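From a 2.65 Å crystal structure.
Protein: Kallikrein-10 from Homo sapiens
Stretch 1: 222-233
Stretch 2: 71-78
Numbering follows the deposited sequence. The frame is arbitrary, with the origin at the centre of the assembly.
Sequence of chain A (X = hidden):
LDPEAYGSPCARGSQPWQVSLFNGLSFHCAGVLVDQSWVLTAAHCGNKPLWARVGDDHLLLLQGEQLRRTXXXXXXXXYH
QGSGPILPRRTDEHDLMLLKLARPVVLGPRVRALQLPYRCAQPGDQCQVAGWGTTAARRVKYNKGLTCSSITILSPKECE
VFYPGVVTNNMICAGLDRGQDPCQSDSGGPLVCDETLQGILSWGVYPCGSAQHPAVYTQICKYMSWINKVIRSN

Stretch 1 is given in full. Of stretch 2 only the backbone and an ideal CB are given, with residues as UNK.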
# COMPACT_ATOMS: atom_id res chain seq x y z
N LYS A 222 1.51 9.84 -9.58
CA LYS A 222 2.72 10.24 -10.30
C LYS A 222 3.39 9.09 -11.02
O LYS A 222 4.34 9.33 -11.77
CB LYS A 222 3.74 10.85 -9.33
CG LYS A 222 3.17 11.87 -8.35
CD LYS A 222 2.49 13.01 -9.07
CE LYS A 222 2.58 14.29 -8.28
NZ LYS A 222 1.92 15.37 -9.06
N TYR A 223 2.99 7.85 -10.75
CA TYR A 223 3.61 6.66 -11.32
C TYR A 223 2.79 5.96 -12.40
O TYR A 223 3.16 4.87 -12.84
CB TYR A 223 4.00 5.71 -10.18
CG TYR A 223 5.13 6.30 -9.36
CD1 TYR A 223 4.87 7.19 -8.32
CD2 TYR A 223 6.46 6.04 -9.66
CE1 TYR A 223 5.89 7.76 -7.59
CE2 TYR A 223 7.51 6.61 -8.92
CZ TYR A 223 7.21 7.47 -7.89
OH TYR A 223 8.20 8.06 -7.15
N MET A 224 1.66 6.55 -12.81
CA MET A 224 0.73 5.83 -13.69
C MET A 224 1.37 5.42 -15.02
O MET A 224 1.05 4.35 -15.56
CB MET A 224 -0.52 6.67 -13.93
CG MET A 224 -1.37 6.79 -12.69
SD MET A 224 -1.51 5.16 -11.98
CE MET A 224 -2.58 4.38 -13.20
N SER A 225 2.26 6.26 -15.57
CA SER A 225 2.93 5.90 -16.81
C SER A 225 3.63 4.56 -16.69
O SER A 225 3.44 3.67 -17.53
CB SER A 225 3.93 6.99 -17.21
OG SER A 225 3.26 8.17 -17.61
N TRP A 226 4.44 4.40 -15.64
CA TRP A 226 5.18 3.16 -15.44
C TRP A 226 4.24 2.01 -15.10
O TRP A 226 4.36 0.93 -15.66
CB TRP A 226 6.23 3.35 -14.34
CG TRP A 226 6.94 2.11 -13.94
CD1 TRP A 226 7.91 1.45 -14.65
CD2 TRP A 226 6.77 1.37 -12.72
NE1 TRP A 226 8.34 0.35 -13.96
CE2 TRP A 226 7.66 0.27 -12.77
CE3 TRP A 226 5.95 1.53 -11.61
CZ2 TRP A 226 7.73 -0.66 -11.74
CZ3 TRP A 226 6.04 0.60 -10.59
CH2 TRP A 226 6.92 -0.48 -10.67
N ILE A 227 3.27 2.23 -14.19
CA ILE A 227 2.43 1.13 -13.70
C ILE A 227 1.63 0.52 -14.84
O ILE A 227 1.50 -0.70 -14.95
CB ILE A 227 1.51 1.60 -12.57
CG1 ILE A 227 2.32 1.97 -11.34
CG2 ILE A 227 0.51 0.50 -12.20
CD1 ILE A 227 1.47 2.27 -10.15
N ASN A 228 1.07 1.36 -15.70
CA ASN A 228 0.31 0.84 -16.83
C ASN A 228 1.21 0.13 -17.82
O ASN A 228 0.76 -0.78 -18.53
CB ASN A 228 -0.47 1.97 -17.49
CG ASN A 228 -1.76 2.27 -16.76
OD1 ASN A 228 -2.44 1.35 -16.30
ND2 ASN A 228 -2.08 3.55 -16.62
N LYS A 229 2.49 0.51 -17.87
CA LYS A 229 3.39 -0.05 -18.87
C LYS A 229 3.87 -1.44 -18.49
O LYS A 229 3.94 -2.32 -19.35
CB LYS A 229 4.57 0.90 -19.11
CG LYS A 229 5.50 0.41 -20.20
CD LYS A 229 6.34 1.54 -20.77
CE LYS A 229 7.65 1.74 -20.01
NZ LYS A 229 8.25 3.08 -20.33
N VAL A 230 4.19 -1.69 -17.22
CA VAL A 230 4.64 -3.04 -16.88
C VAL A 230 3.46 -4.00 -16.81
O VAL A 230 3.54 -5.14 -17.27
CB VAL A 230 5.50 -3.07 -15.59
CG1 VAL A 230 5.78 -1.69 -15.03
CG2 VAL A 230 4.92 -3.96 -14.54
N ILE A 231 2.32 -3.54 -16.28
CA ILE A 231 1.11 -4.34 -16.33
C ILE A 231 0.69 -4.63 -17.78
O ILE A 231 -0.13 -5.52 -18.02
CB ILE A 231 0.04 -3.63 -15.48
CG1 ILE A 231 0.55 -3.47 -14.05
CG2 ILE A 231 -1.27 -4.42 -15.38
CD1 ILE A 231 -0.43 -2.78 -13.18
N ARG A 232 1.21 -3.88 -18.76
CA ARG A 232 0.79 -4.00 -20.16
C ARG A 232 -0.68 -3.66 -20.30
O ARG A 232 -1.18 -3.65 -21.42
CB ARG A 232 1.06 -5.39 -20.77
CG ARG A 232 2.15 -5.40 -21.85
CD ARG A 232 3.51 -5.90 -21.32
NE ARG A 232 3.40 -6.79 -20.16
CZ ARG A 232 2.93 -8.04 -20.20
NH1 ARG A 232 2.51 -8.56 -21.34
NH2 ARG A 232 2.86 -8.77 -19.10
N SER A 233 -1.38 -3.36 -19.20
CA SER A 233 -2.75 -2.84 -19.13
C SER A 233 -2.87 -1.48 -19.78
O SER A 233 -3.85 -0.75 -19.55
CB SER A 233 -3.24 -2.74 -17.68
OG SER A 233 -2.29 -2.03 -16.91
N UNK A 71 5.84 -14.36 -10.05
CA UNK A 71 6.94 -14.66 -10.95
C UNK A 71 7.69 -13.38 -11.27
O UNK A 71 8.78 -13.15 -10.74
CB UNK A 71 6.44 -15.33 -12.23
N UNK A 72 7.12 -12.51 -12.10
CA UNK A 72 7.79 -11.26 -12.42
C UNK A 72 7.67 -10.30 -11.25
O UNK A 72 6.60 -10.16 -10.65
CB UNK A 72 7.21 -10.64 -13.69
N UNK A 73 8.79 -9.70 -10.88
CA UNK A 73 8.81 -8.65 -9.87
C UNK A 73 9.57 -7.48 -10.45
O UNK A 73 10.80 -7.51 -10.51
CB UNK A 73 9.44 -9.13 -8.56
N UNK A 74 8.86 -6.41 -10.78
CA UNK A 74 9.44 -5.27 -11.46
C UNK A 74 9.56 -4.14 -10.45
O UNK A 74 8.56 -3.55 -10.02
CB UNK A 74 8.60 -4.85 -12.67
N UNK A 75 10.77 -3.87 -10.05
CA UNK A 75 11.04 -2.75 -9.17
C UNK A 75 11.15 -1.51 -10.02
O UNK A 75 11.62 -1.57 -11.16
CB UNK A 75 12.31 -2.97 -8.34
N UNK A 76 10.65 -0.39 -9.51
CA UNK A 76 10.74 0.85 -10.27
C UNK A 76 12.20 1.11 -10.65
O UNK A 76 13.10 0.90 -9.83
CB UNK A 76 10.17 2.02 -9.47
N UNK A 77 12.46 1.53 -11.89
CA UNK A 77 13.86 1.73 -12.31
C UNK A 77 14.61 2.77 -11.49
O UNK A 77 15.81 2.60 -11.23
CB UNK A 77 13.90 2.14 -13.78
N UNK A 78 13.93 3.79 -11.01
CA UNK A 78 14.55 4.85 -10.22
C UNK A 78 14.68 4.49 -8.75
O UNK A 78 15.08 5.34 -7.95
CB UNK A 78 13.74 6.14 -10.36

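Residues 71-75 run as a strand nearly antiparallel to the helix 224-230, at 163°, with the axes 10.7 Å apart at their closest. At position 71 the CB has nothing of the helical stretch within 5.5 Å, so the contact sets no requirement and many side chains would do; the deposited residue is Thr71, which makes no contact with residues 222-233.

Position 72 has its CA-to-CB bond directed toward the helix, but across a gap that a short side chain would not span. Stretch 1 offers here the carbonyl of Val230 and, beyond the helix, the guanidinium of Arg232. A long side chain is suitable, whether acidic, polar or aliphatic, and the nearby positive charge would favour an acid. The residue is nevertheless Arg72. Arg72 NH1 lies 3.7 Å from Arg232 NH2, two like charges close together, and 4.3 Å from Val230 O, too far to bond; Arg232 NE itself makes a weak hydrogen bond to that carbonyl.

Position 73 is out of reach of the helix and open to small or polar residues; it is Ser73, whose hydroxyl is bonded elsewhere in the structure.

At position 74 the CB again points toward the helix, and its ideal position is 4.2 Å from Val230 CG2 and 4.4 Å from Trp226 CZ2. Extended backbone angles (-106/108) and these apolar neighbours suit a compact hydrophobic residue such as valine, isoleucine or alanine. Val74 fills the place: Val74 CB packs on Val230 CG2 at 4.2 Å and Val74 CG1 on Trp226 CZ2 at 3.8 Å.

Position 75 points away, leaving its side chain unconstrained by this contact, and Val75 touches Trp226 through its backbone alone.

Position 76 leaves the strand with CB sideways, 4.3 Å from Trp226 CH2 and 5.3 Å from Tyr223 CE2. A flat ring or a slim aliphatic chain could reach between these aromatic groups. His76 (chi1 t) does so, its end coming nearer than its CB suggests. Its edge meets the face of Trp226, with His76 CD2 3.4 Å from Trp226 CD2, while the edge of Tyr223 meets the face of the His76 ring, the two ring planes at 83°. His76 ND1 accepts a hydrogen bond of 3.2 Å from the backbone N of residue 78.

At position 77 CA-to-CB points sideways, with nothing of stretch 1 within 5.5 Å of the ideal CB, so little is demanded of the side chain; phi of -60° is compatible with proline as well as many other residues. Pro77 sets CD 3.6 Å from Trp226 NE1 and 4.0 Å from Trp226 CD1, extending the cover of the indole.

Position 78 points sideways without contact, so a polar or charged chain is acceptable; it is Lys78.

Stretch 2 71-78: TRSVVHPK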
# COMPACT_ATOMS: atom_id res chain seq x y z
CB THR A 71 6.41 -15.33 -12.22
OG1 THR A 71 5.31 -14.57 -12.73
CG2 THR A 71 5.94 -16.73 -11.91
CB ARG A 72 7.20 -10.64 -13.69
CG ARG A 72 7.43 -11.49 -14.93
CD ARG A 72 7.00 -10.73 -16.15
NE ARG A 72 7.80 -9.54 -16.34
CZ ARG A 72 7.39 -8.48 -17.04
NH1 ARG A 72 6.18 -8.50 -17.60
NH2 ARG A 72 8.18 -7.42 -17.18
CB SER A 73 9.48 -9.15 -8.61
OG SER A 73 10.81 -9.47 -8.93
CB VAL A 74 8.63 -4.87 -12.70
CG1 VAL A 74 9.27 -3.69 -13.40
CG2 VAL A 74 8.54 -6.06 -13.64
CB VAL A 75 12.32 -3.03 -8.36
CG1 VAL A 75 12.80 -1.78 -7.66
CG2 VAL A 75 12.08 -4.15 -7.37
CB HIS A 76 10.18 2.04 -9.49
CG HIS A 76 9.92 3.23 -10.34
ND1 HIS A 76 10.82 4.27 -10.48
CD2 HIS A 76 8.87 3.54 -11.14
CE1 HIS A 76 10.33 5.17 -11.31
NE2 HIS A 76 9.15 4.75 -11.73
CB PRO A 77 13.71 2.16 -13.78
CG PRO A 77 12.28 2.64 -13.91
CD PRO A 77 11.51 1.76 -13.00
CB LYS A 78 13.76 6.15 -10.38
CG LYS A 78 13.74 6.70 -11.79
CD LYS A 78 12.75 7.87 -11.94
CE LYS A 78 12.74 8.40 -13.36
NZ LYS A 78 12.38 7.32 -14.32
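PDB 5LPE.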